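PDB 2NYG: YokD protein from Bacillus subtilis, which is a probable N-acetyltransferase of the aminoglycoside 3-N-acetyltransferase family that binds coenzyme A as a homodimer and may contribute to antibiotic resistance. Local coordinates for the interface of chains A and B. Coordinates in Å, arbitrary orientation; residue numbers count along the deposited sequence, not the author numbering. Chains: chain A/B, YokD protein.

Contact 1: the interface of chains A and B. Residues chain A 14, 46-47, 50-51, 54; chain B 93-94, 97-99.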
ATOM      1  N   THR A  14      16.023  -9.427  -9.625  1.00 36.92           N
ATOM      2  CA  THR A  14      14.748 -10.002 -10.028  1.00 35.50           C
ATOM      3  C   THR A  14      14.236 -11.043  -9.048  1.00 35.05           C
ATOM      4  O   THR A  14      14.956 -11.491  -8.153  1.00 33.96           O
ATOM      5  CB  THR A  14      14.846 -10.668 -11.414  1.00 35.81           C
ATOM      6  OG1 THR A  14      15.776 -11.751 -11.351  1.00 34.59           O
ATOM      7  CG2 THR A  14      15.311  -9.665 -12.464  1.00 33.16           C
ATOM      8  N   ASN A  46      13.294  -5.348 -10.441  1.00 31.29           N
ATOM      9  CA  ASN A  46      12.288  -5.345 -11.503  1.00 30.50           C
ATOM     10  C   ASN A  46      11.026  -5.979 -10.944  1.00 27.96           C
ATOM     11  O   ASN A  46      10.971  -7.181 -10.719  1.00 28.69           O
ATOM     12  CB  ASN A  46      12.814  -6.125 -12.719  1.00 33.09           C
ATOM     13  CG  ASN A  46      11.843  -6.147 -13.886  1.00 36.66           C
ATOM     14  OD1 ASN A  46      11.095  -5.206 -14.113  1.00 37.28           O
ATOM     15  ND2 ASN A  46      11.880  -7.224 -14.651  1.00 37.54           N
ATOM     16  N   GLY A  47      10.020  -5.143 -10.723  1.00 26.54           N
ATOM     17  CA  GLY A  47       8.772  -5.588 -10.148  1.00 25.69           C
ATOM     18  C   GLY A  47       8.643  -5.024  -8.741  1.00 27.26           C
ATOM     19  O   GLY A  47       7.588  -5.092  -8.120  1.00 26.41           O
ATOM     20  N   VAL A  50       6.347  -6.552  -5.283  1.00 28.83           N
ATOM     21  CA  VAL A  50       5.679  -7.807  -5.629  1.00 27.66           C
ATOM     22  C   VAL A  50       6.710  -8.875  -5.981  1.00 28.75           C
ATOM     23  O   VAL A  50       6.524 -10.045  -5.679  1.00 29.87           O
ATOM     24  CB  VAL A  50       4.650  -7.673  -6.819  1.00 26.58           C
ATOM     25  CG1 VAL A  50       4.021  -6.301  -6.825  1.00 26.45           C
ATOM     26  CG2 VAL A  50       5.300  -7.994  -8.139  1.00 26.51           C
ATOM     27  N   ALA A  51       7.809  -8.471  -6.603  1.00 27.48           N
ATOM     28  CA  ALA A  51       8.843  -9.418  -6.965  1.00 26.14           C
ATOM     29  C   ALA A  51       9.537  -9.966  -5.718  1.00 29.81           C
ATOM     30  O   ALA A  51       9.999 -11.109  -5.703  1.00 31.04           O
ATOM     31  CB  ALA A  51       9.858  -8.753  -7.878  1.00 24.72           C
ATOM     32  N   GLN A  54       7.020 -12.488  -3.997  1.00 30.15           N
ATOM     33  CA  GLN A  54       6.912 -13.754  -4.693  1.00 29.68           C
ATOM     34  C   GLN A  54       8.164 -14.590  -4.507  1.00 30.20           C
ATOM     35  O   GLN A  54       8.109 -15.815  -4.484  1.00 29.78           O
ATOM     36  CB  GLN A  54       6.641 -13.481  -6.160  1.00 26.48           C
ATOM     37  CG  GLN A  54       5.461 -12.564  -6.316  1.00 26.42           C
ATOM     38  CD  GLN A  54       5.115 -12.283  -7.749  1.00 30.06           C
ATOM     39  OE1 GLN A  54       5.986 -12.010  -8.572  1.00 30.75           O
ATOM     40  NE2 GLN A  54       3.831 -12.329  -8.056  1.00 29.74           N
TER
ATOM     41  N   ILE B  93      16.558  -8.274 -20.042  1.00 48.30           N
ATOM     42  CA  ILE B  93      16.413  -8.981 -18.787  1.00 47.59           C
ATOM     43  C   ILE B  93      15.191  -8.462 -18.020  1.00 45.90           C
ATOM     44  O   ILE B  93      14.573  -9.194 -17.243  1.00 45.08           O
ATOM     45  CB  ILE B  93      17.678  -8.848 -17.922  1.00 48.85           C
ATOM     46  CG1 ILE B  93      17.582  -9.806 -16.739  1.00 52.09           C
ATOM     47  CG2 ILE B  93      17.836  -7.442 -17.442  1.00 50.80           C
ATOM     48  CD1 ILE B  93      18.660  -9.621 -15.686  1.00 57.62           C
ATOM     49  N   ILE B  94      14.835  -7.203 -18.257  1.00 45.67           N
ATOM     50  CA  ILE B  94      13.692  -6.578 -17.588  1.00 43.41           C
ATOM     51  C   ILE B  94      12.379  -7.088 -18.155  1.00 43.28           C
ATOM     52  O   ILE B  94      11.423  -7.353 -17.420  1.00 42.39           O
ATOM     53  CB  ILE B  94      13.748  -5.054 -17.737  1.00 41.89           C
ATOM     54  CG1 ILE B  94      14.787  -4.494 -16.768  1.00 40.85           C
ATOM     55  CG2 ILE B  94      12.383  -4.446 -17.490  1.00 43.51           C
ATOM     56  CD1 ILE B  94      15.107  -3.045 -16.980  1.00 38.68           C
ATOM     57  N   SER B  97      12.026 -10.954 -17.027  1.00 39.72           N
ATOM     58  CA  SER B  97      11.736 -11.230 -15.632  1.00 38.07           C
ATOM     59  C   SER B  97      10.663 -10.376 -14.985  1.00 37.53           C
ATOM     60  O   SER B  97      10.354 -10.550 -13.806  1.00 37.57           O
ATOM     61  CB  SER B  97      13.027 -11.089 -14.827  1.00 39.37           C
ATOM     62  OG  SER B  97      13.465  -9.741 -14.849  1.00 39.75           O
ATOM     63  N   MET B  98      10.085  -9.459 -15.745  1.00 35.93           N
ATOM     64  CA  MET B  98       9.077  -8.577 -15.178  1.00 36.19           C
ATOM     65  C   MET B  98       7.813  -9.276 -14.684  1.00 36.74           C
ATOM     66  O   MET B  98       7.141  -9.979 -15.437  1.00 37.82           O
ATOM     67  CB  MET B  98       8.698  -7.489 -16.184  1.00 33.66           C
ATOM     68  CG  MET B  98       8.434  -6.176 -15.515  1.00 32.10           C
ATOM     69  SD  MET B  98       8.022  -4.857 -16.624  1.00 37.89           S
ATOM     70  CE  MET B  98       6.379  -4.881 -16.356  1.00 31.19           C
ATOM     71  N   PRO B  99       7.457  -9.071 -13.405  1.00 37.01           N
ATOM     72  CA  PRO B  99       6.246  -9.728 -12.911  1.00 36.37           C
ATOM     73  C   PRO B  99       5.005  -9.213 -13.639  1.00 36.13           C
ATOM     74  O   PRO B  99       4.830  -8.003 -13.821  1.00 36.36           O
ATOM     75  CB  PRO B  99       6.250  -9.388 -11.421  1.00 36.52           C
ATOM     76  CG  PRO B  99       7.698  -9.151 -11.118  1.00 35.68           C
ATOM     77  CD  PRO B  99       8.165  -8.381 -12.315  1.00 35.45           C
TER

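Contact 2: the interface of chains A and B. Residues chain A 6, 9-12, 44; chain B 81, 85-87, 90, 93-94.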
ATOM      1  N   VAL A   6      18.569   3.312  -8.882  1.00 56.77           N
ATOM      2  CA  VAL A   6      18.847   2.690 -10.177  1.00 55.35           C
ATOM      3  C   VAL A   6      20.315   2.812 -10.610  1.00 57.45           C
ATOM      4  O   VAL A   6      20.833   1.969 -11.351  1.00 56.89           O
ATOM      5  CB  VAL A   6      17.945   3.300 -11.289  1.00 53.04           C
ATOM      6  CG1 VAL A   6      18.283   2.701 -12.636  1.00 49.27           C
ATOM      7  CG2 VAL A   6      16.495   3.059 -10.970  1.00 50.33           C
ATOM      8  N   THR A   9      22.850   0.407  -8.709  1.00 50.94           N
ATOM      9  CA  THR A   9      22.561  -0.999  -8.992  1.00 50.19           C
ATOM     10  C   THR A   9      23.293  -1.518 -10.227  1.00 49.31           C
ATOM     11  O   THR A   9      23.022  -1.099 -11.350  1.00 48.53           O
ATOM     12  CB  THR A   9      21.045  -1.229  -9.194  1.00 51.33           C
ATOM     13  OG1 THR A   9      20.324  -0.646  -8.104  1.00 51.86           O
ATOM     14  CG2 THR A   9      20.738  -2.715  -9.236  1.00 50.90           C
ATOM     15  N   THR A  10      24.214  -2.448 -10.006  1.00 49.87           N
ATOM     16  CA  THR A  10      25.010  -3.049 -11.072  1.00 49.94           C
ATOM     17  C   THR A  10      24.096  -3.634 -12.161  1.00 49.07           C
ATOM     18  O   THR A  10      24.181  -3.245 -13.322  1.00 48.39           O
ATOM     19  CB  THR A  10      25.987  -4.129 -10.456  1.00 50.98           C
ATOM     20  OG1 THR A  10      26.665  -4.855 -11.497  1.00 51.68           O
ATOM     21  CG2 THR A  10      25.221  -5.082  -9.542  1.00 49.70           C
ATOM     22  N   PHE A  11      23.217  -4.555 -11.778  1.00 48.07           N
ATOM     23  CA  PHE A  11      22.269  -5.174 -12.705  1.00 47.76           C
ATOM     24  C   PHE A  11      20.951  -5.301 -11.935  1.00 46.59           C
ATOM     25  O   PHE A  11      20.947  -5.279 -10.706  1.00 48.76           O
ATOM     26  CB  PHE A  11      22.770  -6.553 -13.151  1.00 46.62           C
ATOM     27  N   PRO A  12      19.817  -5.438 -12.644  1.00 45.29           N
ATOM     28  CA  PRO A  12      18.513  -5.557 -11.985  1.00 43.64           C
ATOM     29  C   PRO A  12      18.340  -6.765 -11.062  1.00 42.93           C
ATOM     30  O   PRO A  12      18.697  -7.890 -11.416  1.00 44.09           O
ATOM     31  CB  PRO A  12      17.526  -5.613 -13.160  1.00 41.86           C
ATOM     32  CG  PRO A  12      18.258  -5.017 -14.285  1.00 43.21           C
ATOM     33  CD  PRO A  12      19.660  -5.516 -14.105  1.00 44.15           C
ATOM     34  N   TRP A  44      17.731  -1.620  -7.150  1.00 35.76           N
ATOM     35  CA  TRP A  44      16.553  -1.658  -8.001  1.00 35.81           C
ATOM     36  C   TRP A  44      16.082  -3.072  -8.280  1.00 34.68           C
ATOM     37  O   TRP A  44      16.865  -3.904  -8.737  1.00 34.44           O
ATOM     38  CB  TRP A  44      16.816  -0.978  -9.348  1.00 37.11           C
ATOM     39  CG  TRP A  44      15.548  -0.834 -10.143  1.00 38.16           C
ATOM     40  CD1 TRP A  44      14.489  -0.050  -9.827  1.00 39.02           C
ATOM     41  CD2 TRP A  44      15.165  -1.565 -11.318  1.00 38.35           C
ATOM     42  NE1 TRP A  44      13.467  -0.241 -10.716  1.00 39.36           N
ATOM     43  CE2 TRP A  44      13.853  -1.168 -11.643  1.00 40.06           C
ATOM     44  CE3 TRP A  44      15.800  -2.521 -12.121  1.00 39.18           C
ATOM     45  CZ2 TRP A  44      13.155  -1.691 -12.737  1.00 39.61           C
ATOM     46  CZ3 TRP A  44      15.105  -3.045 -13.212  1.00 38.77           C
ATOM     47  CH2 TRP A  44      13.796  -2.627 -13.507  1.00 40.41           C
TER
ATOM     48  N   TRP B  81      11.210   3.988 -20.967  1.00 59.70           N
ATOM     49  CA  TRP B  81      11.366   4.587 -19.640  1.00 58.77           C
ATOM     50  C   TRP B  81      12.313   5.786 -19.652  1.00 59.75           C
ATOM     51  O   TRP B  81      13.293   5.817 -20.401  1.00 59.03           O
ATOM     52  CB  TRP B  81      11.895   3.557 -18.643  1.00 57.40           C
ATOM     53  CG  TRP B  81      10.963   2.431 -18.400  1.00 54.98           C
ATOM     54  CD1 TRP B  81       9.708   2.297 -18.896  1.00 53.41           C
ATOM     55  CD2 TRP B  81      11.197   1.281 -17.574  1.00 54.18           C
ATOM     56  NE1 TRP B  81       9.137   1.141 -18.434  1.00 53.55           N
ATOM     57  CE2 TRP B  81      10.029   0.495 -17.620  1.00 53.21           C
ATOM     58  CE3 TRP B  81      12.281   0.840 -16.799  1.00 53.30           C
ATOM     59  CZ2 TRP B  81       9.905  -0.715 -16.920  1.00 52.56           C
ATOM     60  CZ3 TRP B  81      12.159  -0.368 -16.101  1.00 52.86           C
ATOM     61  CH2 TRP B  81      10.975  -1.130 -16.170  1.00 52.50           C
ATOM     62  N   PRO B  85      15.516   6.716 -16.354  1.00 63.23           N
ATOM     63  CA  PRO B  85      15.808   5.787 -17.443  1.00 62.87           C
ATOM     64  C   PRO B  85      16.376   4.539 -16.788  1.00 62.22           C
ATOM     65  O   PRO B  85      16.274   4.370 -15.574  1.00 62.53           O
ATOM     66  CB  PRO B  85      16.870   6.524 -18.257  1.00 63.58           C
ATOM     67  CG  PRO B  85      16.589   7.960 -17.975  1.00 64.29           C
ATOM     68  CD  PRO B  85      16.305   7.949 -16.501  1.00 64.67           C
ATOM     69  N   VAL B  86      16.994   3.684 -17.593  1.00 60.95           N
ATOM     70  CA  VAL B  86      17.583   2.446 -17.120  1.00 58.21           C
ATOM     71  C   VAL B  86      18.535   1.954 -18.194  1.00 58.39           C
ATOM     72  O   VAL B  86      18.218   1.998 -19.387  1.00 57.70           O
ATOM     73  CB  VAL B  86      16.484   1.396 -16.843  1.00 57.88           C
ATOM     74  CG1 VAL B  86      16.978  -0.001 -17.147  1.00 57.68           C
ATOM     75  CG2 VAL B  86      16.055   1.488 -15.398  1.00 57.26           C
ATOM     76  N   PRO B  87      19.724   1.484 -17.788  1.00 59.01           N
ATOM     77  CA  PRO B  87      20.711   0.991 -18.754  1.00 59.55           C
ATOM     78  C   PRO B  87      20.079   0.158 -19.872  1.00 60.01           C
ATOM     79  O   PRO B  87      19.174  -0.639 -19.630  1.00 59.80           O
ATOM     80  CB  PRO B  87      21.663   0.184 -17.874  1.00 60.15           C
ATOM     81  CG  PRO B  87      21.652   0.967 -16.581  1.00 58.95           C
ATOM     82  CD  PRO B  87      20.181   1.268 -16.401  1.00 58.80           C
ATOM     83  N   TRP B  90      19.877  -3.611 -19.628  1.00 54.94           N
ATOM     84  CA  TRP B  90      18.886  -4.196 -18.729  1.00 53.72           C
ATOM     85  C   TRP B  90      17.531  -4.487 -19.385  1.00 53.07           C
ATOM     86  O   TRP B  90      16.720  -5.224 -18.830  1.00 52.72           O
ATOM     87  CB  TRP B  90      18.618  -3.251 -17.558  1.00 53.60           C
ATOM     88  CG  TRP B  90      19.778  -2.937 -16.665  1.00 54.22           C
ATOM     89  CD1 TRP B  90      21.077  -3.321 -16.823  1.00 54.21           C
ATOM     90  CD2 TRP B  90      19.719  -2.224 -15.424  1.00 54.75           C
ATOM     91  NE1 TRP B  90      21.829  -2.903 -15.753  1.00 53.88           N
ATOM     92  CE2 TRP B  90      21.019  -2.228 -14.877  1.00 55.55           C
ATOM     93  CE3 TRP B  90      18.688  -1.586 -14.714  1.00 55.59           C
ATOM     94  CZ2 TRP B  90      21.319  -1.617 -13.644  1.00 55.94           C
ATOM     95  CZ3 TRP B  90      18.985  -0.979 -13.489  1.00 55.62           C
ATOM     96  CH2 TRP B  90      20.290  -1.001 -12.969  1.00 55.65           C
ATOM     97  N   ILE B  93      16.558  -8.274 -20.042  1.00 48.30           N
ATOM     98  CA  ILE B  93      16.413  -8.981 -18.787  1.00 47.59           C
ATOM     99  C   ILE B  93      15.191  -8.462 -18.020  1.00 45.90           C
ATOM    100  O   ILE B  93      14.573  -9.194 -17.243  1.00 45.08           O
ATOM    101  CB  ILE B  93      17.678  -8.848 -17.922  1.00 48.85           C
ATOM    102  CG1 ILE B  93      17.582  -9.806 -16.739  1.00 52.09           C
ATOM    103  CG2 ILE B  93      17.836  -7.442 -17.442  1.00 50.80           C
ATOM    104  CD1 ILE B  93      18.660  -9.621 -15.686  1.00 57.62           C
ATOM    105  N   ILE B  94      14.835  -7.203 -18.257  1.00 45.67           N
ATOM    106  CA  ILE B  94      13.692  -6.578 -17.588  1.00 43.41           C
ATOM    107  C   ILE B  94      12.379  -7.088 -18.155  1.00 43.28           C
ATOM    108  O   ILE B  94      11.423  -7.353 -17.420  1.00 42.39           O
ATOM    109  CB  ILE B  94      13.748  -5.054 -17.737  1.00 41.89           C
ATOM    110  CG1 ILE B  94      14.787  -4.494 -16.768  1.00 40.85           C
ATOM    111  CG2 ILE B  94      12.383  -4.446 -17.490  1.00 43.51           C
ATOM    112  CD1 ILE B  94      15.107  -3.045 -16.980  1.00 38.68           C
TER

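Contact 1: the interface of chains A and B
The amide of A:Asn46 carries the polar part of this homodimer contact. It reaches across to the C-terminal end of helix 91-97 of chain B. Its nitrogen ND2 donates two hydrogen bonds there. One goes to the backbone carbonyl O of B:Ile94, with ND2 to O at 2.8 Å. The donor lies in the carbonyl plane on a lone pair, but the bond is bent, 139° at the hydrogen. The acceptor sits 26° out of the amide plane. The second bond runs from A:Asn46 ND2 to the hydroxyl OG of B:Ser97 at 3.0 Å. It is straighter, and OG lies nearly in the amide plane. Together the two bonds fix the rotation of the amide group. The other branch, OD1, faces CG of B:Met98 and CG2 of B:Ile94. The B:Met98 side chain crosses that of A:Asn46 at about a right angle.

The rest of the contact is mostly apolar and centres on B:Pro99. Its ring edge CD packs against CA of A:Gly47 at 3.6 Å. The same CD of B:Pro99 also lies 3.4 Å from the carbonyl O of A:Asn46. Its CB meets CG2 of A:Val50 at 3.7 Å, and its CG meets CB of A:Ala51 at 3.9 Å. The proline thus lies against the start of helix 48-60 of chain A, with A:Gln54 OE1 near its CB. Methyl CG2 of A:Thr14 touches CB of B:Ser97 at 3.6 Å.

Behind these contacts, torsions set the groups. CG of A:Asn46 is anti to the backbone N (chi1 -179°), which carries the amide outward. OG of B:Ser97 stands between its backbone N and carbonyl carbon. There OG donates to the carbonyl O of B:Ile93 at 2.7 Å, so it can accept from A:Asn46 while donating back to a carbonyl of its own helix. The patch joins the two subunits by matching a loop and helix start to a helix end.

Contact 2: the interface of chains A and B
Hydroxyl OG1 of A:Thr9 is the best-held polar atom. Within this contact one hydrogen bond is seen to grip it, from the backbone N of A:Trp44 to OG1 at 2.9 Å and nearly straight, 164° at the hydrogen. OG1 is anti to the carbonyl carbon of A:Thr9. The bond ties the N-terminal segment of chain A to the A:Trp44 loop within one subunit.

Between subunits the main body is the indole of B:Trp90. It packs against A:Val6, the stretch from A:Thr9 to A:Pro12, and A:Trp44. A:Phe11 takes part through its backbone, whose carbonyl carbon lies over one face. CD of A:Pro12 lies over the same face at the five-membered ring, 3.5 Å from its centroid, a CH-pi contact. CG of A:Pro12 touches CD2 of B:Trp90 at 3.4 Å. CD of B:Pro87 backs the opposite face, so the indole is sandwiched between prolines of both chains. The carbonyl O of A:Thr9 meets the ring edge in its plane. B:Trp90 NE1 makes a weak hydrogen bond to the carbonyl O of A:Thr10, at 3.4 Å.

A:Trp44 carries the second half. Its CG is anti to the backbone N (chi1 -172°), which sends the indole towards chain B. Its CE3 passes CZ3 of B:Trp90 at 3.8 Å, and the two side chains run in opposite directions. Its far rim meets CD1 of B:Ile94, and CH2 lies in plane at the edge of B:Trp81. CG1 of A:Val6 packs against CG2 of B:Val86 at 3.8 Å.

This mainly apolar patch helps hold the homodimer together. A:Trp44 belongs to the CoA-binding segment, so the interface may help position that loop.

The C-alpha centres of contact 1 and contact 2 lie about 11 Å apart, and B:Ile93 and B:Ile94 belong to both. Helix 91-97 of chain B bridges them. Its C-terminal end, with backbone carbonyls and B:Ser97, serves contact 1, while the B:Ile93 and B:Ile94 side chains reach into contact 2. On chain A, A:Trp44 and A:Asn46 lie close in sequence, as do A:Pro12 and A:Thr14. The two patches are thus parts of one continuous surface, with strong hydrogen bonds across it concentrated at A:Asn46 and apolar packing around. The dimer is two-fold symmetric, so equivalent contacts are expected with the chains exchanged. Together the patches help hold the dimer.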